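Terminase large subunit (Thermus phage G20c, PDB 5M1P) cuts viral DNA as an endonuclease to begin and end genome packaging and, as an ATP-driven motor, moves it into empty capsids. Local coordinates at residues 146-151 against 176-181; 130-135 against 139-144; 75-80 against 110-115. All coordinates share one frame; numbering follows the deposited sequence.

How the contacts relate
Along the chain the order is contact 3, contact 2, contact 1, in series, all within the RNase H-like domain. Contacts 1 and 2 are neighbours, their centres 12 Å apart: strand 142-144 leads directly into helix 147-154, and I149 and L150 pack on V143, while L132 touches the backbone of V179. Contact 3 lies on the opposite side of the chain's centre, about 21 Å from contact 1 and 25 Å from contact 2, centre to centre. Contacts 2 and 3 nevertheless reach one mixed sheet, through its outermost strands 142-144 and 114-116. They thus fasten helices to the turns leading into these edge strands, while contact 1 packs the helix carrying the calcium ligand D177.

Contact 1: residues 146-151 against 176-181; sequences DKTILD and DDIVMS. With CA (calcium ion), chain C.
With chi1 of -67° in I149 and -61° in I178, both isoleucines hold CG1 beside the backbone N and CG2 beside the carbonyl carbon, and the two side chains meet across the helices at about a right angle. Branch touches branch: I149 CG2 lies 4.0 Å from I178 CG2, and I149 CG1 approaches that same methyl just as closely. The longer arm of I178 reaches on to the preceding residue, where its CD1 lies 4.0 Å from T148 CG2, a methyl that a chi1 of -56° places opposite the backbone N. No hydrogen bond spans the two segments, so the contact is purely apolar. The start of helix 147-154 is capped by its own residue: D146, the N-cap, accepts a weak bond from I149 N, while its OD1 forms a salt bridge with R21. E152, farther along that helix, accepts from V179 N, a polar tie to the first turn of helix 177-186. The residue before I178, D177, turns toward the metal, with OD2 2.4 Å from the calcium ion. D42, D48, the carbonyl oxygens of F43 and Y49, and a water at 2.3 Å from calcium complete the site. An acidic metal ligand in the first turn of a helix packed close to the central sheet is a hallmark of RuvC-like nucleases of the RNase H fold.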
ATOM      1  N   ASP A 146      -3.437 -12.643   5.426  1.00 11.21           N
ATOM      2  CA  ASP A 146      -4.830 -12.275   5.501  1.00 11.48           C
ATOM      3  C   ASP A 146      -5.417 -12.556   4.134  1.00 11.10           C
ATOM      4  O   ASP A 146      -4.890 -12.081   3.127  1.00 11.12           O
ATOM      5  CB  ASP A 146      -4.944 -10.791   5.843  1.00 12.36           C
ATOM      6  CG  ASP A 146      -6.364 -10.311   5.834  1.00 13.40           C
ATOM      7  OD1 ASP A 146      -7.116 -10.631   6.782  1.00 14.94           O
ATOM      8  OD2 ASP A 146      -6.735  -9.637   4.860  1.00 14.46           O
ATOM      9  N   LYS A 147      -6.515 -13.291   4.097  1.00 11.10           N
ATOM     10  CA  LYS A 147      -7.059 -13.741   2.823  1.00 11.39           C
ATOM     11  C   LYS A 147      -7.424 -12.584   1.897  1.00 11.14           C
ATOM     12  O   LYS A 147      -7.216 -12.667   0.699  1.00 11.13           O
ATOM     13  CB  LYS A 147      -8.277 -14.628   3.053  1.00 12.02           C
ATOM     14  N   THR A 148      -7.951 -11.500   2.455  1.00 10.34           N
ATOM     15  CA  THR A 148      -8.320 -10.337   1.651  1.00 10.29           C
ATOM     16  C   THR A 148      -7.116  -9.733   0.921  1.00 10.03           C
ATOM     17  O   THR A 148      -7.212  -9.366  -0.248  1.00  9.62           O
ATOM     18  CB  THR A 148      -9.007  -9.277   2.510  1.00 10.68           C
ATOM     19  OG1 THR A 148     -10.138  -9.870   3.167  1.00 11.08           O
ATOM     20  CG2 THR A 148      -9.485  -8.100   1.649  1.00 10.85           C
ATOM     21  N   ILE A 149      -5.984  -9.650   1.616  1.00  9.37           N
ATOM     22  CA  ILE A 149      -4.757  -9.144   1.025  1.00  9.51           C
ATOM     23  C   ILE A 149      -4.275 -10.077  -0.085  1.00  9.50           C
ATOM     24  O   ILE A 149      -3.949  -9.637  -1.193  1.00 10.01           O
ATOM     25  CB  ILE A 149      -3.642  -9.016   2.091  1.00  9.39           C
ATOM     26  CG1 ILE A 149      -3.992  -7.930   3.119  1.00  9.79           C
ATOM     27  CG2 ILE A 149      -2.318  -8.700   1.411  1.00  9.24           C
ATOM     28  CD1 ILE A 149      -3.023  -7.802   4.286  1.00 10.14           C
ATOM     29  N   LEU A 150      -4.203 -11.365   0.228  1.00  9.61           N
ATOM     30  CA  LEU A 150      -3.709 -12.339  -0.728  1.00  9.65           C
ATOM     31  C   LEU A 150      -4.599 -12.412  -1.959  1.00  9.30           C
ATOM     32  O   LEU A 150      -4.108 -12.464  -3.081  1.00  9.27           O
ATOM     33  CB  LEU A 150      -3.591 -13.703  -0.062  1.00 10.16           C
ATOM     34  CG  LEU A 150      -2.598 -13.758   1.112  1.00 11.20           C
ATOM     35  CD1 LEU A 150      -2.503 -15.186   1.623  1.00 11.49           C
ATOM     36  CD2 LEU A 150      -1.218 -13.243   0.749  1.00 11.69           C
ATOM     37  N   ASP A 151      -5.898 -12.387  -1.726  1.00  9.17           N
ATOM     38  CA  ASP A 151      -6.886 -12.361  -2.823  1.00  9.00           C
ATOM     39  C   ASP A 151      -6.731 -11.138  -3.730  1.00  8.96           C
ATOM     40  O   ASP A 151      -6.797 -11.256  -4.956  1.00  8.51           O
ATOM     41  CB  ASP A 151      -8.320 -12.385  -2.286  1.00  9.20           C
ATOM     42  CG  ASP A 151      -8.743 -13.741  -1.745  1.00  9.62           C
ATOM     43  OD1 ASP A 151      -8.022 -14.740  -1.923  1.00 11.23           O
ATOM     44  OD2 ASP A 151      -9.840 -13.793  -1.146  1.00  9.86           O
ATOM     45  N   ASP A 176      -8.170  -2.426  -5.687  1.00  9.93           N
ATOM     46  CA  ASP A 176      -6.708  -2.535  -5.706  1.00 10.36           C
ATOM     47  C   ASP A 176      -6.013  -1.668  -4.658  1.00  9.34           C
ATOM     48  O   ASP A 176      -4.809  -1.452  -4.767  1.00  9.86           O
ATOM     49  CB  ASP A 176      -6.156  -2.239  -7.110  1.00 11.58           C
ATOM     50  CG  ASP A 176      -6.353  -0.799  -7.532  1.00 12.54           C
ATOM     51  OD1 ASP A 176      -6.885   0.000  -6.745  1.00 13.90           O
ATOM     52  OD2 ASP A 176      -5.961  -0.471  -8.675  1.00 14.67           O
ATOM     53  N   ASP A 177      -6.743  -1.224  -3.635  1.00  9.09           N
ATOM     54  CA  ASP A 177      -6.176  -0.277  -2.662  1.00  9.23           C
ATOM     55  C   ASP A 177      -5.039  -0.917  -1.875  1.00  8.56           C
ATOM     56  O   ASP A 177      -4.072  -0.245  -1.525  1.00  8.33           O
ATOM     57  CB  ASP A 177      -7.226   0.227  -1.668  1.00  9.72           C
ATOM     58  CG  ASP A 177      -8.543   0.534  -2.318  1.00 10.08           C
ATOM     59  OD1 ASP A 177      -9.391  -0.381  -2.385  1.00 10.29           O
ATOM     60  OD2 ASP A 177      -8.737   1.677  -2.777  1.00 11.75           O
ATOM     61  N   ILE A 178      -5.182  -2.206  -1.568  1.00  8.02           N
ATOM     62  CA  ILE A 178      -4.133  -2.927  -0.836  1.00  7.98           C
ATOM     63  C   ILE A 178      -2.904  -3.098  -1.731  1.00  7.62           C
ATOM     64  O   ILE A 178      -1.768  -2.847  -1.323  1.00  7.84           O
ATOM     65  CB  ILE A 178      -4.595  -4.311  -0.344  1.00  7.95           C
ATOM     66  CG1 ILE A 178      -5.788  -4.186   0.615  1.00  7.81           C
ATOM     67  CG2 ILE A 178      -3.435  -5.072   0.311  1.00  8.21           C
ATOM     68  CD1 ILE A 178      -6.478  -5.498   0.902  1.00  7.91           C
ATOM     69  N   VAL A 179      -3.141  -3.497  -2.973  1.00  7.56           N
ATOM     70  CA  VAL A 179      -2.057  -3.681  -3.944  1.00  7.88           C
ATOM     71  C   VAL A 179      -1.235  -2.404  -4.075  1.00  8.06           C
ATOM     72  O   VAL A 179      -0.006  -2.425  -4.001  1.00  7.71           O
ATOM     73  CB  VAL A 179      -2.604  -4.112  -5.330  1.00  8.00           C
ATOM     74  CG1 VAL A 179      -1.472  -4.235  -6.339  1.00  8.01           C
ATOM     75  CG2 VAL A 179      -3.356  -5.440  -5.219  1.00  8.18           C
ATOM     76  N   MET A 180      -1.934  -1.291  -4.258  1.00  8.37           N
ATOM     77  CA  MET A 180      -1.274  -0.022  -4.458  1.00  8.89           C
ATOM     78  C   MET A 180      -0.543   0.466  -3.208  1.00  8.44           C
ATOM     79  O   MET A 180       0.574   0.960  -3.317  1.00  8.12           O
ATOM     80  CB  MET A 180      -2.264   1.029  -4.977  1.00  9.95           C
ATOM     81  CG  MET A 180      -2.765   0.755  -6.395  1.00 11.13           C
ATOM     82  SD  MET A 180      -1.490   0.333  -7.597  1.00 13.53           S
ATOM     83  CE  MET A 180      -0.360   1.712  -7.461  1.00 13.36           C
ATOM     84  N   SER A 181      -1.157   0.308  -2.038  1.00  8.27           N
ATOM     85  CA  SER A 181      -0.500   0.666  -0.782  1.00  8.15           C
ATOM     86  C   SER A 181       0.798  -0.121  -0.590  1.00  7.91           C
ATOM     87  O   SER A 181       1.828   0.447  -0.243  1.00  7.68           O
ATOM     88  CB  SER A 181      -1.460   0.443   0.382  1.00  8.32           C
ATOM     89  OG  SER A 181      -0.815   0.666   1.623  1.00  8.83           O
TER
HETATM   90 CA    CA C 501      -8.246   3.936  -2.075  0.85 12.10          CA
HETATM   91  O   HOH W   1      -8.022   4.351  -4.356  1.00 18.07           O

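Contact 2: residues 130-135 against 139-144; sequences SNLALL and GQVAVP
Q140 folds back alongside L135, the residue five places earlier, and its side chain can be followed outward from the backbone. CB lies 3.5 Å from L135 O, the carbonyl that also receives the backbone N-H of Q140; CG, set beside the backbone N by a chi1 of -65°, moves away from that oxygen. From there the chain runs extended, so that CD comes within 4.2 Å of L135 CD2 and the amide nitrogen NE2 ends 3.5 Å from the same methyl, a van der Waals touch of an amide on a leucine branch. The backbone bond beneath is sound: Q140 N to L135 O measures 3.0 Å, with the N-H tilted modestly out of the carbonyl plane. It is the six-to-one bond of a Schellman motif that ends helix 122-137, made possible by G139 with its positive phi of 75°. V141 then turns its CG2 methyl back into the helix. That methyl lies 3.7 Å from L135 CB and 4.0 Å from L132 CD1, filling the angle between residues one helical turn apart, and Y186 of helix 177-186 touches all three side chains. The chemistry is therefore divided: the directional bond from Q140 N, one of the Schellman motif's two, marks where the chain leaves the helix, and a small apolar cluster without directional bonds holds V141, which leads into strand 142-144, against the helix end.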
ATOM      1  N   SER A 130       5.658  -3.312 -11.133  1.00 10.66           N
ATOM      2  CA  SER A 130       6.759  -4.163 -11.581  1.00 11.29           C
ATOM      3  C   SER A 130       7.826  -4.296 -10.490  1.00 10.68           C
ATOM      4  O   SER A 130       8.351  -5.383 -10.283  1.00 10.82           O
ATOM      5  CB  SER A 130       7.369  -3.664 -12.892  1.00 12.09           C
ATOM      6  OG  SER A 130       7.949  -2.390 -12.752  1.00 14.28           O
ATOM      7  N   ASN A 131       8.114  -3.216  -9.770  1.00 10.49           N
ATOM      8  CA  ASN A 131       9.028  -3.287  -8.657  1.00 10.52           C
ATOM      9  C   ASN A 131       8.515  -4.250  -7.584  1.00 10.16           C
ATOM     10  O   ASN A 131       9.269  -5.102  -7.107  1.00 10.57           O
ATOM     11  CB  ASN A 131       9.250  -1.897  -8.068  1.00 10.82           C
ATOM     12  CG  ASN A 131      10.223  -1.917  -6.914  1.00 11.32           C
ATOM     13  OD1 ASN A 131      11.395  -2.232  -7.098  1.00 12.49           O
ATOM     14  ND2 ASN A 131       9.738  -1.610  -5.717  1.00 11.29           N
ATOM     15  N   LEU A 132       7.252  -4.116  -7.197  1.00  9.52           N
ATOM     16  CA  LEU A 132       6.669  -5.005  -6.199  1.00  9.61           C
ATOM     17  C   LEU A 132       6.711  -6.460  -6.664  1.00  9.61           C
ATOM     18  O   LEU A 132       7.071  -7.361  -5.902  1.00  9.69           O
ATOM     19  CB  LEU A 132       5.240  -4.577  -5.857  1.00  9.45           C
ATOM     20  CG  LEU A 132       4.463  -5.447  -4.864  1.00  9.58           C
ATOM     21  CD1 LEU A 132       5.142  -5.459  -3.511  1.00  9.65           C
ATOM     22  CD2 LEU A 132       3.035  -4.956  -4.705  1.00  9.55           C
ATOM     23  N   ALA A 133       6.342  -6.688  -7.921  1.00  9.72           N
ATOM     24  CA  ALA A 133       6.319  -8.044  -8.478  1.00 10.23           C
ATOM     25  C   ALA A 133       7.690  -8.694  -8.493  1.00 10.59           C
ATOM     26  O   ALA A 133       7.813  -9.885  -8.186  1.00 10.83           O
ATOM     27  CB  ALA A 133       5.766  -8.022  -9.887  1.00 10.38           C
ATOM     28  N   LEU A 134       8.716  -7.927  -8.849  1.00 11.11           N
ATOM     29  CA  LEU A 134      10.081  -8.449  -8.891  1.00 11.85           C
ATOM     30  C   LEU A 134      10.585  -8.796  -7.499  1.00 11.42           C
ATOM     31  O   LEU A 134      11.150  -9.871  -7.285  1.00 11.41           O
ATOM     32  CB  LEU A 134      11.029  -7.446  -9.548  1.00 13.15           C
ATOM     33  CG  LEU A 134      12.512  -7.839  -9.599  1.00 14.45           C
ATOM     34  CD1 LEU A 134      12.701  -9.103 -10.421  1.00 14.93           C
ATOM     35  CD2 LEU A 134      13.342  -6.701 -10.157  1.00 14.90           C
ATOM     36  N   LEU A 135      10.408  -7.880  -6.553  1.00 10.73           N
ATOM     37  CA  LEU A 135      10.764  -8.153  -5.159  1.00 10.61           C
ATOM     38  C   LEU A 135      10.019  -9.378  -4.623  1.00 10.23           C
ATOM     39  O   LEU A 135      10.565 -10.170  -3.853  1.00 10.59           O
ATOM     40  CB  LEU A 135      10.440  -6.944  -4.281  1.00 10.58           C
ATOM     41  CG  LEU A 135      11.368  -5.748  -4.460  1.00 10.87           C
ATOM     42  CD1 LEU A 135      10.759  -4.517  -3.795  1.00 10.60           C
ATOM     43  CD2 LEU A 135      12.760  -6.025  -3.910  1.00 11.39           C
ATOM     44  N   GLY A 139      11.446 -13.322  -3.230  1.00 11.99           N
ATOM     45  CA  GLY A 139      11.227 -13.746  -1.855  1.00 11.80           C
ATOM     46  C   GLY A 139      11.480 -12.651  -0.838  1.00 11.84           C
ATOM     47  O   GLY A 139      11.789 -12.944   0.311  1.00 11.67           O
ATOM     48  N   GLN A 140      11.347 -11.392  -1.256  1.00 11.83           N
ATOM     49  CA  GLN A 140      11.642 -10.242  -0.389  1.00 11.97           C
ATOM     50  C   GLN A 140      10.407  -9.493   0.137  1.00 11.23           C
ATOM     51  O   GLN A 140      10.534  -8.545   0.913  1.00 11.55           O
ATOM     52  CB  GLN A 140      12.594  -9.298  -1.124  1.00 13.43           C
ATOM     53  CG  GLN A 140      13.945  -9.953  -1.384  1.00 14.95           C
ATOM     54  CD  GLN A 140      14.951  -9.036  -2.037  1.00 16.71           C
ATOM     55  OE1 GLN A 140      15.883  -8.562  -1.388  1.00 20.20           O
ATOM     56  NE2 GLN A 140      14.771  -8.779  -3.325  1.00 17.64           N
ATOM     57  N   VAL A 141       9.216  -9.928  -0.266  1.00 10.20           N
ATOM     58  CA  VAL A 141       7.964  -9.311   0.156  1.00  9.84           C
ATOM     59  C   VAL A 141       7.326 -10.205   1.212  1.00  9.72           C
ATOM     60  O   VAL A 141       7.207 -11.422   1.018  1.00  9.72           O
ATOM     61  CB  VAL A 141       7.022  -9.084  -1.047  1.00  9.65           C
ATOM     62  CG1 VAL A 141       5.684  -8.488  -0.613  1.00  9.55           C
ATOM     63  CG2 VAL A 141       7.674  -8.166  -2.073  1.00  9.80           C
ATOM     64  N   ALA A 142       6.969  -9.609   2.344  1.00  9.78           N
ATOM     65  CA  ALA A 142       6.375 -10.326   3.458  1.00  9.38           C
ATOM     66  C   ALA A 142       5.207  -9.521   3.994  1.00  9.39           C
ATOM     67  O   ALA A 142       5.376  -8.365   4.384  1.00  9.29           O
ATOM     68  CB  ALA A 142       7.419 -10.560   4.537  1.00  9.41           C
ATOM     69  N   VAL A 143       4.015 -10.113   3.963  1.00  9.28           N
ATOM     70  CA  VAL A 143       2.770  -9.427   4.285  1.00  9.48           C
ATOM     71  C   VAL A 143       1.941 -10.187   5.320  1.00  9.24           C
ATOM     72  O   VAL A 143       2.138 -11.391   5.496  1.00  9.13           O
ATOM     73  CB  VAL A 143       1.909  -9.210   3.015  1.00  9.83           C
ATOM     74  CG1 VAL A 143       2.693  -8.444   1.964  1.00  9.91           C
ATOM     75  CG2 VAL A 143       1.379 -10.517   2.423  1.00 10.09           C
ATOM     76  N   PRO A 144       0.999  -9.495   5.990  1.00  9.85           N
ATOM     77  CA  PRO A 144       0.081 -10.209   6.869  1.00 10.10           C
ATOM     78  C   PRO A 144      -0.670 -11.300   6.111  1.00 10.27           C
ATOM     79  O   PRO A 144      -1.133 -11.067   5.001  1.00 10.60           O
ATOM     80  CB  PRO A 144      -0.884  -9.121   7.341  1.00 10.25           C
ATOM     81  CG  PRO A 144      -0.152  -7.837   7.154  1.00  9.89           C
ATOM     82  CD  PRO A 144       0.714  -8.046   5.956  1.00  9.82           C
TER

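Contact 3: residues 75-80 against 110-115; sequences DQVARL and QGINYT
Helix 73-86 faces the turn between helix 101-109 and strand 114-116, with V77 and Q110 nearest at 8.1 Å between CA atoms and no hydrogen bond between the segments. That turn is a Schellman motif in which G111, with phi 66°, ends the helix. Side chains bridge the gap. V77 carries the contact through one branch: a chi1 of 173° swings CG1 away from the backbone N and out toward the turn, where it lies 4.1 Å from I112 CG1 and 4.2 Å from I112 CD1, the two chains meeting at a slant. I112 is bent, its chi2 of -59° turning CD1 toward helix 73-86, where it also lies 4.1 Å from V77 O. Q110 CG, the aliphatic start of its chain, approaches the same methyl from a second direction, roughly at right angles to I112, at 4.2 Å from V77 CG1. E106 and L107 of helix 101-109 extend the packing, touching V77 and I112 respectively, and V92 of the neighbouring strand lies against I112. Strands 91-94 and 114-116 run parallel and are joined through helix 101-109, a beta-alpha-beta crossover at the edge of the RNase H-like sheet, against which helix 73-86 packs.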
ATOM      1  N   ASP A  75      -9.877  12.012   9.455  1.00 10.86           N
ATOM      2  CA  ASP A  75      -9.587  10.780  10.200  1.00 11.49           C
ATOM      3  C   ASP A  75      -8.506   9.946   9.510  1.00 10.82           C
ATOM      4  O   ASP A  75      -7.629   9.389  10.177  1.00 10.91           O
ATOM      5  CB  ASP A  75     -10.868   9.965  10.407  1.00 12.39           C
ATOM      6  CG  ASP A  75     -10.671   8.761  11.305  1.00 13.78           C
ATOM      7  OD1 ASP A  75      -9.851   8.831  12.249  1.00 15.65           O
ATOM      8  OD2 ASP A  75     -11.366   7.755  11.067  1.00 15.51           O
ATOM      9  N   GLN A  76      -8.541   9.869   8.185  1.00 10.49           N
ATOM     10  CA  GLN A  76      -7.474   9.163   7.454  1.00 10.76           C
ATOM     11  C   GLN A  76      -6.102   9.759   7.740  1.00 10.79           C
ATOM     12  O   GLN A  76      -5.143   9.030   8.007  1.00 10.33           O
ATOM     13  CB  GLN A  76      -7.747   9.163   5.961  1.00 11.07           C
ATOM     14  CG  GLN A  76      -8.951   8.329   5.581  1.00 11.58           C
ATOM     15  CD  GLN A  76      -9.198   8.365   4.104  1.00 11.91           C
ATOM     16  OE1 GLN A  76      -8.267   8.205   3.314  1.00 12.80           O
ATOM     17  NE2 GLN A  76     -10.449   8.597   3.710  1.00 11.81           N
ATOM     18  N   VAL A  77      -6.021  11.085   7.703  1.00 10.52           N
ATOM     19  CA  VAL A  77      -4.773  11.783   8.003  1.00 10.55           C
ATOM     20  C   VAL A  77      -4.365  11.575   9.470  1.00 10.14           C
ATOM     21  O   VAL A  77      -3.187  11.349   9.758  1.00 10.41           O
ATOM     22  CB  VAL A  77      -4.841  13.279   7.623  1.00 10.93           C
ATOM     23  CG1 VAL A  77      -3.598  14.012   8.106  1.00 11.16           C
ATOM     24  CG2 VAL A  77      -4.973  13.431   6.111  1.00 11.14           C
ATOM     25  N   ALA A  78      -5.320  11.629  10.393  1.00 10.10           N
ATOM     26  CA  ALA A  78      -5.015  11.386  11.816  1.00 10.11           C
ATOM     27  C   ALA A  78      -4.517   9.959  12.049  1.00 10.76           C
ATOM     28  O   ALA A  78      -3.610   9.743  12.859  1.00 10.75           O
ATOM     29  CB  ALA A  78      -6.238  11.652  12.690  1.00  9.91           C
ATOM     30  N   ARG A  79      -5.094   8.993  11.341  1.00 11.24           N
ATOM     31  CA  ARG A  79      -4.686   7.589  11.500  1.00 12.16           C
ATOM     32  C   ARG A  79      -3.281   7.399  10.939  1.00 11.59           C
ATOM     33  O   ARG A  79      -2.442   6.692  11.526  1.00 11.13           O
ATOM     34  CB  ARG A  79      -5.683   6.637  10.825  1.00 13.55           C
ATOM     35  CG  ARG A  79      -7.080   6.631  11.433  1.00 15.52           C
ATOM     36  CD  ARG A  79      -7.180   6.091  12.846  1.00 18.03           C
ATOM     37  NE  ARG A  79      -8.577   6.036  13.296  1.00 19.87           N
ATOM     38  CZ  ARG A  79      -8.994   6.039  14.568  1.00 21.25           C
ATOM     39  NH1 ARG A  79     -10.300   5.982  14.825  1.00 21.93           N
ATOM     40  NH2 ARG A  79      -8.137   6.119  15.591  1.00 22.16           N
ATOM     41  N   LEU A  80      -3.003   8.059   9.827  1.00 11.40           N
ATOM     42  CA  LEU A  80      -1.666   8.060   9.250  1.00 11.59           C
ATOM     43  C   LEU A  80      -0.634   8.688  10.198  1.00 11.50           C
ATOM     44  O   LEU A  80       0.463   8.154  10.377  1.00 11.06           O
ATOM     45  CB  LEU A  80      -1.722   8.821   7.932  1.00 12.35           C
ATOM     46  CG  LEU A  80      -0.676   8.649   6.861  1.00 13.05           C
ATOM     47  CD1 LEU A  80      -0.343   7.191   6.592  1.00 12.82           C
ATOM     48  CD2 LEU A  80      -1.250   9.298   5.608  1.00 13.30           C
ATOM     49  N   GLN A 110      -0.863  19.213   9.394  1.00 14.99           N
ATOM     50  CA  GLN A 110      -0.652  18.293  10.513  1.00 14.81           C
ATOM     51  C   GLN A 110       0.805  17.865  10.691  1.00 14.89           C
ATOM     52  O   GLN A 110       1.110  17.075  11.579  1.00 14.80           O
ATOM     53  CB  GLN A 110      -1.575  17.080  10.366  1.00 15.33           C
ATOM     54  CG  GLN A 110      -3.051  17.446  10.451  1.00 15.55           C
ATOM     55  CD  GLN A 110      -3.420  17.957  11.835  1.00 15.87           C
ATOM     56  OE1 GLN A 110      -3.223  17.253  12.823  1.00 16.74           O
ATOM     57  NE2 GLN A 110      -3.939  19.192  11.915  1.00 16.18           N
ATOM     58  N   GLY A 111       1.700  18.375   9.849  1.00 14.50           N
ATOM     59  CA  GLY A 111       3.128  18.083   9.972  1.00 14.47           C
ATOM     60  C   GLY A 111       3.481  16.629   9.711  1.00 14.27           C
ATOM     61  O   GLY A 111       4.419  16.102  10.309  1.00 14.82           O
ATOM     62  N   ILE A 112       2.734  15.982   8.816  1.00 13.91           N
ATOM     63  CA  ILE A 112       2.980  14.575   8.505  1.00 14.01           C
ATOM     64  C   ILE A 112       4.331  14.484   7.802  1.00 13.10           C
ATOM     65  O   ILE A 112       4.657  15.314   6.957  1.00 13.01           O
ATOM     66  CB  ILE A 112       1.888  13.950   7.605  1.00 14.78           C
ATOM     67  CG1 ILE A 112       0.480  14.155   8.197  1.00 15.46           C
ATOM     68  CG2 ILE A 112       2.182  12.470   7.359  1.00 14.73           C
ATOM     69  CD1 ILE A 112       0.265  13.564   9.572  1.00 16.03           C
ATOM     70  N   ASN A 113       5.130  13.498   8.199  1.00 12.73           N
ATOM     71  CA  ASN A 113       6.374  13.186   7.520  1.00 12.56           C
ATOM     72  C   ASN A 113       5.998  12.414   6.257  1.00 12.52           C
ATOM     73  O   ASN A 113       5.616  11.264   6.356  1.00 12.61           O
ATOM     74  CB  ASN A 113       7.238  12.346   8.464  1.00 12.69           C
ATOM     75  CG  ASN A 113       8.625  12.084   7.937  1.00 13.08           C
ATOM     76  OD1 ASN A 113       9.090  12.724   6.998  1.00 14.01           O
ATOM     77  ND2 ASN A 113       9.308  11.130   8.562  1.00 13.27           N
ATOM     78  N   TYR A 114       6.028  13.061   5.089  1.00 12.60           N
ATOM     79  CA  TYR A 114       5.626  12.389   3.843  1.00 12.59           C
ATOM     80  C   TYR A 114       6.398  12.845   2.621  1.00 12.48           C
ATOM     81  O   TYR A 114       6.935  13.965   2.605  1.00 12.29           O
ATOM     82  CB  TYR A 114       4.113  12.537   3.576  1.00 13.08           C
ATOM     83  CG  TYR A 114       3.715  13.861   2.980  1.00 13.83           C
ATOM     84  CD1 TYR A 114       3.540  14.977   3.787  1.00 14.28           C
ATOM     85  CD2 TYR A 114       3.507  14.004   1.606  1.00 14.32           C
ATOM     86  CE1 TYR A 114       3.185  16.205   3.258  1.00 14.79           C
ATOM     87  CE2 TYR A 114       3.149  15.228   1.065  1.00 14.79           C
ATOM     88  CZ  TYR A 114       2.983  16.317   1.896  1.00 14.98           C
ATOM     89  OH  TYR A 114       2.637  17.529   1.372  1.00 15.96           O
ATOM     90  N   THR A 115       6.435  11.955   1.623  1.00 11.71           N
ATOM     91  CA  THR A 115       6.954  12.207   0.290  1.00 11.51           C
ATOM     92  C   THR A 115       5.823  11.883  -0.687  1.00 11.06           C
ATOM     93  O   THR A 115       5.241  10.793  -0.613  1.00 11.00           O
ATOM     94  CB  THR A 115       8.180  11.331  -0.010  1.00 12.04           C
ATOM     95  OG1 THR A 115       9.225  11.685   0.895  1.00 12.74           O
ATOM     96  CG2 THR A 115       8.694  11.556  -1.419  1.00 12.43           C
TER